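Local structure of prolyl-tRNA synthetase (Giardia lamblia ATCC 50803, 3IAL) at residues K96-E101 / R120-T125. The protein probably catalyses the ATP-dependent attachment of L-proline to tRNA(Pro), by way of a prolyl-adenylate intermediate. Sequence-based numbering, arbitrary orientation.
Sequences KGFEAE and RPTSET. With PR8 (5'-O-[(R)-hydroxy{[(2S)-pyrrolidin-2-ylcarbonyl]oxy}phosphoryl]adenosine), chain H.
Pro121 and Thr122 pack against the ring of Phe98 in the class II aminoacyl-tRNA synthetase core, where the RPTSET sequence forms the TXE loop, which in prolyl-tRNA synthetases recognises the secondary amine of proline. Arg120 leads into this loop from strand 111-119; its NH1 and NE bond to the backbone oxygens of Phe79 and of Thr150 in strand 143-152, which ties the start of the loop to the backbone at both places. Pro121 follows with an oblique apolar contact, its CB 4.3 Å from Phe98 CD1. Thr122 then places its methyl over one face of the same ring: Thr122 CG2 lies 4.0 Å from the centroid of the Phe98 ring and only 19° off the normal, a CH-pi contact. It is displaced toward the CE2–CZ rim, with Phe98 CE2 the ring atom nearest Thr122 CG2 at 3.8 Å. A chi1 of 177° sets Thr122 OG1 anti to the backbone N, which turns the hydroxyl to the ligand and leaves CG2 directed at the Phe98 ring. His94 touches both Thr122 and the Phe98 ring, extending this packing within helix 92-98. Ser123 occupies the N-cap position of helix 124-134, and its OG bonds to Glu172. Glu124, in the first turn, bends at chi2 (78°) and brings its carboxylate back beside Thr122. Glu124 OE1 accepts a 2.7 Å hydrogen bond from Thr122 OG1 through its syn lone pair, a link that should help fix the rotation of the hydroxyl. The prolyl-adenylate nitrogen N donates to Thr122 OG1 at 2.8 Å, while Glu124 OE2 approaches that same nitrogen N to 2.7 Å.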
loop_
_atom_site.group_PDB
_atom_site.type_symbol
_atom_site.label_atom_id
_atom_site.label_comp_id
_atom_site.label_asym_id
_atom_site.label_seq_id
_atom_site.Cartn_x
_atom_site.Cartn_y
_atom_site.Cartn_z
ATOM N N LYS B 96 -8.949 -28.900 -2.293
ATOM C CA LYS B 96 -9.095 -29.542 -3.611
ATOM C C LYS B 96 -9.259 -28.507 -4.724
ATOM O O LYS B 96 -8.813 -28.727 -5.858
ATOM C CB LYS B 96 -10.284 -30.510 -3.644
ATOM C CG LYS B 96 -10.177 -31.715 -2.715
ATOM C CD LYS B 96 -8.861 -32.482 -2.854
ATOM C CE LYS B 96 -8.798 -33.646 -1.872
ATOM N NZ LYS B 96 -9.057 -33.217 -0.461
ATOM N N GLY B 97 -9.902 -27.386 -4.394
ATOM C CA GLY B 97 -10.074 -26.291 -5.340
ATOM C C GLY B 97 -8.777 -25.581 -5.686
ATOM O O GLY B 97 -8.641 -25.041 -6.782
ATOM N N PHE B 98 -7.813 -25.598 -4.768
ATOM C CA PHE B 98 -6.605 -24.777 -4.909
ATOM C C PHE B 98 -5.260 -25.521 -4.935
ATOM O O PHE B 98 -4.257 -24.937 -5.341
ATOM C CB PHE B 98 -6.588 -23.712 -3.801
ATOM C CG PHE B 98 -7.585 -22.599 -4.019
ATOM C CD1 PHE B 98 -7.418 -21.705 -5.063
ATOM C CD2 PHE B 98 -8.687 -22.449 -3.185
ATOM C CE1 PHE B 98 -8.330 -20.683 -5.275
ATOM C CE2 PHE B 98 -9.605 -21.426 -3.390
ATOM C CZ PHE B 98 -9.429 -20.546 -4.438
ATOM N N GLU B 99 -5.228 -26.791 -4.533
ATOM C CA GLU B 99 -3.949 -27.487 -4.325
ATOM C C GLU B 99 -3.032 -27.510 -5.552
ATOM O O GLU B 99 -1.810 -27.549 -5.411
ATOM C CB GLU B 99 -4.161 -28.916 -3.800
ATOM C CG GLU B 99 -4.793 -29.902 -4.774
ATOM C CD GLU B 99 -4.795 -31.332 -4.225
ATOM O OE1 GLU B 99 -3.700 -31.864 -3.908
ATOM O OE2 GLU B 99 -5.892 -31.921 -4.107
ATOM N N ALA B 100 -3.620 -27.496 -6.745
ATOM C CA ALA B 100 -2.849 -27.461 -7.980
ATOM C C ALA B 100 -2.293 -26.059 -8.248
ATOM O O ALA B 100 -1.335 -25.905 -9.009
ATOM C CB ALA B 100 -3.702 -27.930 -9.148
ATOM N N GLU B 101 -2.896 -25.053 -7.614
ATOM C CA GLU B 101 -2.487 -23.654 -7.762
ATOM C C GLU B 101 -1.349 -23.231 -6.830
ATOM O O GLU B 101 -0.857 -22.112 -6.951
ATOM C CB GLU B 101 -3.680 -22.718 -7.483
ATOM C CG GLU B 101 -4.944 -22.983 -8.307
ATOM C CD GLU B 101 -4.864 -22.436 -9.716
ATOM O OE1 GLU B 101 -3.742 -22.106 -10.158
ATOM O OE2 GLU B 101 -5.923 -22.336 -10.378
ATOM N N ARG B 120 0.541 -18.081 -0.472
ATOM C CA ARG B 120 -0.915 -17.921 -0.430
ATOM C C ARG B 120 -1.569 -17.819 -1.819
ATOM O O ARG B 120 -1.232 -16.941 -2.599
ATOM C CB ARG B 120 -1.303 -16.700 0.415
ATOM C CG ARG B 120 -0.678 -15.399 -0.031
ATOM C CD ARG B 120 -1.089 -14.266 0.890
ATOM N NE ARG B 120 -0.261 -13.104 0.609
ATOM C CZ ARG B 120 0.137 -12.203 1.498
ATOM N NH1 ARG B 120 -0.213 -12.272 2.778
ATOM N NH2 ARG B 120 0.918 -11.222 1.084
ATOM N N PRO B 121 -2.475 -18.749 -2.146
ATOM C CA PRO B 121 -3.322 -18.559 -3.333
ATOM C C PRO B 121 -4.547 -17.704 -3.033
ATOM O O PRO B 121 -5.180 -17.164 -3.936
ATOM C CB PRO B 121 -3.747 -19.981 -3.675
ATOM C CG PRO B 121 -3.779 -20.686 -2.363
ATOM C CD PRO B 121 -2.610 -20.108 -1.590
ATOM N N THR B 122 -4.871 -17.634 -1.750
ATOM C CA THR B 122 -5.972 -16.864 -1.201
ATOM C C THR B 122 -5.817 -17.190 0.284
ATOM O O THR B 122 -5.201 -18.209 0.628
ATOM C CB THR B 122 -7.355 -17.296 -1.761
ATOM O OG1 THR B 122 -8.389 -16.532 -1.123
ATOM C CG2 THR B 122 -7.588 -18.793 -1.543
ATOM N N SER B 123 -6.306 -16.336 1.168
ATOM C CA SER B 123 -5.839 -16.403 2.549
ATOM C C SER B 123 -6.798 -16.975 3.604
ATOM O O SER B 123 -6.488 -16.930 4.790
ATOM C CB SER B 123 -5.319 -15.029 2.981
ATOM O OG SER B 123 -4.412 -14.524 2.014
ATOM N N GLU B 124 -7.926 -17.547 3.185
ATOM C CA GLU B 124 -8.898 -18.107 4.141
ATOM C C GLU B 124 -8.250 -18.962 5.229
ATOM O O GLU B 124 -8.481 -18.727 6.410
ATOM C CB GLU B 124 -9.985 -18.933 3.441
ATOM C CG GLU B 124 -11.062 -18.094 2.758
ATOM C CD GLU B 124 -10.632 -17.515 1.416
ATOM O OE1 GLU B 124 -9.543 -17.867 0.910
ATOM O OE2 GLU B 124 -11.394 -16.702 0.865
ATOM N N THR B 125 -7.441 -19.942 4.835
ATOM C CA THR B 125 -6.946 -20.938 5.792
ATOM C C THR B 125 -6.051 -20.306 6.858
ATOM O O THR B 125 -6.104 -20.684 8.030
ATOM C CB THR B 125 -6.214 -22.108 5.086
ATOM O OG1 THR B 125 -5.126 -21.607 4.300
ATOM C CG2 THR B 125 -7.166 -22.877 4.180
HETATM C C PR8 H . -11.806 -15.164 -3.601
HETATM N N PR8 H . -10.877 -15.283 -1.373
HETATM O O PR8 H . -10.689 -15.549 -3.952
HETATM P P PR8 H . -12.477 -15.021 -5.989
HETATM N N1 PR8 H . -5.453 -13.012 -12.393
HETATM C C2 PR8 H . -5.977 -11.842 -12.043
HETATM N N3 PR8 H . -7.028 -11.751 -11.225
HETATM C C4 PR8 H . -7.605 -12.841 -10.720
HETATM C C5 PR8 H . -7.090 -14.084 -11.072
HETATM C C6 PR8 H . -5.990 -14.155 -11.923
HETATM N N6 PR8 H . -5.479 -15.338 -12.263
HETATM N N7 PR8 H . -7.819 -15.006 -10.455
HETATM C C8 PR8 H . -8.758 -14.377 -9.744
HETATM N N9 PR8 H . -8.640 -13.052 -9.906
HETATM C CA PR8 H . -12.095 -14.923 -2.120
HETATM C CB PR8 H . -12.327 -13.437 -1.898
HETATM C CD PR8 H . -10.570 -14.174 -0.476
HETATM C CG PR8 H . -11.016 -12.941 -1.272
HETATM C "C1'" PR8 H . -9.527 -12.031 -9.262
HETATM O O10 PR8 H . -12.866 -14.943 -4.424
HETATM O O1P PR8 H . -12.213 -16.404 -6.461
HETATM C "C2'" PR8 H . -10.973 -12.069 -9.813
HETATM O "O2'" PR8 H . -11.475 -10.732 -9.965
HETATM O O2P PR8 H . -13.739 -14.394 -6.761
HETATM C "C3'" PR8 H . -11.744 -12.715 -8.686
HETATM O "O3'" PR8 H . -13.122 -12.338 -8.745
HETATM C "C4'" PR8 H . -11.050 -12.006 -7.537
HETATM O "O4'" PR8 H . -9.664 -12.293 -7.829
HETATM C "C5'" PR8 H . -11.515 -12.606 -6.229
HETATM O "O5'" PR8 H . -11.257 -13.997 -6.211
#